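Local coordinates for protein aminoacyltransferase FemA (Staphylococcus aureus, PDB 1LRZ) that adds glycines 2 and 3 of the pentaglycine interpeptide bridge of the cell-wall peptidoglycan, with glycyl-tRNA(Gly) as donor, at residues Pro239-Asn244 against Tyr343-Glu348. Numbering follows the deposited sequence.
Sequences PLAYIN and YAVQWE
Ala-241 and Val-345 mark where the strand 239-244 and the helix 343-348 come closest: the CA of Ala-241 is 5.9 Å from the CA of Val-345, the two segment axes approach to 7.8 Å, and the chain directions differ by 136°, nearer antiparallel than parallel. No hydrogen bond joins the two segments; the side-chain contacts are between apolar groups. Val-345 does most of the work by splitting its two methyls between two strand residues. A chi1 of 171° sends CG1 of Val-345 away from the backbone N and toward the proline ring, where it lies 3.9 Å from CG of Pro-239. The other branch is anti to the carbonyl carbon and turns to the middle of the strand: CG2 of Val-345 sits 3.8 Å from CB of Ala-241 and packs against the strand backbone, 4.0 Å from N of Ala-241. The valine side chain and the proline ring cross at about a right angle. One residue earlier on the helix, CB of Ala-344 faces CB of Ala-241 at 4.1 Å, methyl against methyl. Two alanines meeting here are consistent with the close approach of the axes. Pro-239 and Ala-241 point toward the helix, whereas Leu-240 between them points away, the usual alternation of a beta strand. Phe-318 of the neighbouring strand 310-320 touches both Pro-239 and Val-345, adding an aromatic side chain to the same apolar cluster; Phe-195 of strand 192-195, on the other flank, meets Pro-239 and Glu-348. Backbone hydrogen bonds of Pro-239 with Gly-316, Ala-241 with Ser-314 and Leu-240 with Arg-194 place the strand between these two antiparallel neighbours. This is alpha/beta layer packing, helix 341-355 lying against one face of the mixed sheet, as expected of the acetyltransferase-like fold to which the FemABX family belongs.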
loop_
_atom_site.group_PDB
_atom_site.type_symbol
_atom_site.label_atom_id
_atom_site.label_comp_id
_atom_site.label_asym_id
_atom_site.label_seq_id
_atom_site.Cartn_x
_atom_site.Cartn_y
_atom_site.Cartn_z
ATOM N N PRO A 239 2.557 -0.192 10.892
ATOM C CA PRO A 239 1.656 -0.742 11.906
ATOM C C PRO A 239 1.950 -2.212 12.211
ATOM O O PRO A 239 2.260 -2.994 11.314
ATOM C CB PRO A 239 0.274 -0.546 11.288
ATOM C CG PRO A 239 0.553 -0.645 9.791
ATOM C CD PRO A 239 1.828 0.151 9.652
ATOM N N LEU A 240 1.864 -2.561 13.491
ATOM C CA LEU A 240 2.069 -3.923 13.966
ATOM C C LEU A 240 0.832 -4.329 14.774
ATOM O O LEU A 240 0.447 -3.635 15.722
ATOM C CB LEU A 240 3.303 -4.020 14.885
ATOM C CG LEU A 240 3.332 -5.331 15.709
ATOM C CD1 LEU A 240 3.715 -6.497 14.794
ATOM C CD2 LEU A 240 4.303 -5.236 16.890
ATOM N N ALA A 241 0.199 -5.431 14.383
ATOM C CA ALA A 241 -0.954 -5.940 15.114
ATOM C C ALA A 241 -0.303 -6.873 16.123
ATOM O O ALA A 241 0.614 -7.635 15.768
ATOM C CB ALA A 241 -1.880 -6.727 14.181
ATOM N N TYR A 242 -0.767 -6.830 17.365
ATOM C CA TYR A 242 -0.164 -7.656 18.399
ATOM C C TYR A 242 -1.096 -7.865 19.585
ATOM O O TYR A 242 -2.149 -7.236 19.696
ATOM C CB TYR A 242 1.101 -6.971 18.899
ATOM C CG TYR A 242 0.779 -5.714 19.675
ATOM C CD1 TYR A 242 0.617 -5.752 21.063
ATOM C CD2 TYR A 242 0.551 -4.502 19.013
ATOM C CE1 TYR A 242 0.233 -4.617 21.779
ATOM C CE2 TYR A 242 0.162 -3.360 19.717
ATOM C CZ TYR A 242 0.006 -3.425 21.100
ATOM O OH TYR A 242 -0.379 -2.306 21.804
ATOM N N ILE A 243 -0.687 -8.751 20.479
ATOM C CA ILE A 243 -1.452 -9.013 21.679
ATOM C C ILE A 243 -0.526 -8.790 22.863
ATOM O O ILE A 243 0.592 -9.304 22.876
ATOM C CB ILE A 243 -1.941 -10.469 21.745
ATOM C CG1 ILE A 243 -2.906 -10.759 20.590
ATOM C CG2 ILE A 243 -2.605 -10.723 23.100
ATOM C CD1 ILE A 243 -3.358 -12.214 20.521
ATOM N N ASN A 244 -0.993 -8.004 23.828
ATOM C CA ASN A 244 -0.268 -7.743 25.068
ATOM C C ASN A 244 -1.020 -8.677 26.015
ATOM O O ASN A 244 -2.168 -8.409 26.366
ATOM C CB ASN A 244 -0.454 -6.284 25.502
ATOM C CG ASN A 244 0.212 -5.980 26.831
ATOM O OD1 ASN A 244 0.855 -4.937 26.990
ATOM N ND2 ASN A 244 0.057 -6.883 27.793
ATOM N N TYR A 343 -6.288 -8.386 9.262
ATOM C CA TYR A 343 -7.455 -7.540 9.138
ATOM C C TYR A 343 -7.332 -6.301 10.017
ATOM O O TYR A 343 -7.831 -5.230 9.658
ATOM C CB TYR A 343 -8.699 -8.349 9.506
ATOM C CG TYR A 343 -8.963 -9.468 8.523
ATOM C CD1 TYR A 343 -9.629 -9.215 7.326
ATOM C CD2 TYR A 343 -8.515 -10.772 8.767
ATOM C CE1 TYR A 343 -9.846 -10.218 6.391
ATOM C CE2 TYR A 343 -8.731 -11.799 7.822
ATOM C CZ TYR A 343 -9.403 -11.504 6.640
ATOM O OH TYR A 343 -9.667 -12.478 5.706
ATOM N N ALA A 344 -6.667 -6.447 11.161
ATOM C CA ALA A 344 -6.467 -5.331 12.096
ATOM C C ALA A 344 -5.545 -4.303 11.452
ATOM O O ALA A 344 -5.818 -3.099 11.491
ATOM C CB ALA A 344 -5.854 -5.842 13.416
ATOM N N VAL A 345 -4.453 -4.777 10.853
ATOM C CA VAL A 345 -3.510 -3.885 10.182
ATOM C C VAL A 345 -4.201 -3.108 9.050
ATOM O O VAL A 345 -4.081 -1.885 8.969
ATOM C CB VAL A 345 -2.311 -4.673 9.594
ATOM C CG1 VAL A 345 -1.456 -3.747 8.706
ATOM C CG2 VAL A 345 -1.444 -5.224 10.733
ATOM N N GLN A 346 -4.924 -3.811 8.182
ATOM C CA GLN A 346 -5.606 -3.147 7.077
ATOM C C GLN A 346 -6.655 -2.157 7.596
ATOM O O GLN A 346 -6.760 -1.034 7.092
ATOM C CB GLN A 346 -6.289 -4.169 6.154
ATOM C CG GLN A 346 -5.335 -5.108 5.371
ATOM C CD GLN A 346 -4.302 -4.342 4.561
ATOM O OE1 GLN A 346 -4.623 -3.362 3.879
ATOM N NE2 GLN A 346 -3.060 -4.796 4.616
ATOM N N TRP A 347 -7.427 -2.560 8.604
ATOM C CA TRP A 347 -8.464 -1.670 9.113
ATOM C C TRP A 347 -7.889 -0.382 9.694
ATOM O O TRP A 347 -8.476 0.694 9.542
ATOM C CB TRP A 347 -9.319 -2.379 10.162
ATOM C CG TRP A 347 -10.564 -1.618 10.525
ATOM C CD1 TRP A 347 -10.959 -1.243 11.780
ATOM C CD2 TRP A 347 -11.594 -1.165 9.629
ATOM N NE1 TRP A 347 -12.162 -0.585 11.720
ATOM C CE2 TRP A 347 -12.571 -0.517 10.418
ATOM C CE3 TRP A 347 -11.772 -1.229 8.243
ATOM C CZ2 TRP A 347 -13.731 0.043 9.861
ATOM C CZ3 TRP A 347 -12.922 -0.672 7.689
ATOM C CH2 TRP A 347 -13.883 -0.035 8.501
ATOM N N GLU A 348 -6.743 -0.489 10.361
ATOM C CA GLU A 348 -6.112 0.692 10.948
ATOM C C GLU A 348 -5.750 1.710 9.865
ATOM O O GLU A 348 -6.016 2.899 10.009
ATOM C CB GLU A 348 -4.841 0.297 11.719
ATOM C CG GLU A 348 -3.987 1.476 12.239
ATOM C CD GLU A 348 -4.570 2.146 13.480
ATOM O OE1 GLU A 348 -5.007 1.422 14.402
ATOM O OE2 GLU A 348 -4.580 3.399 13.547
#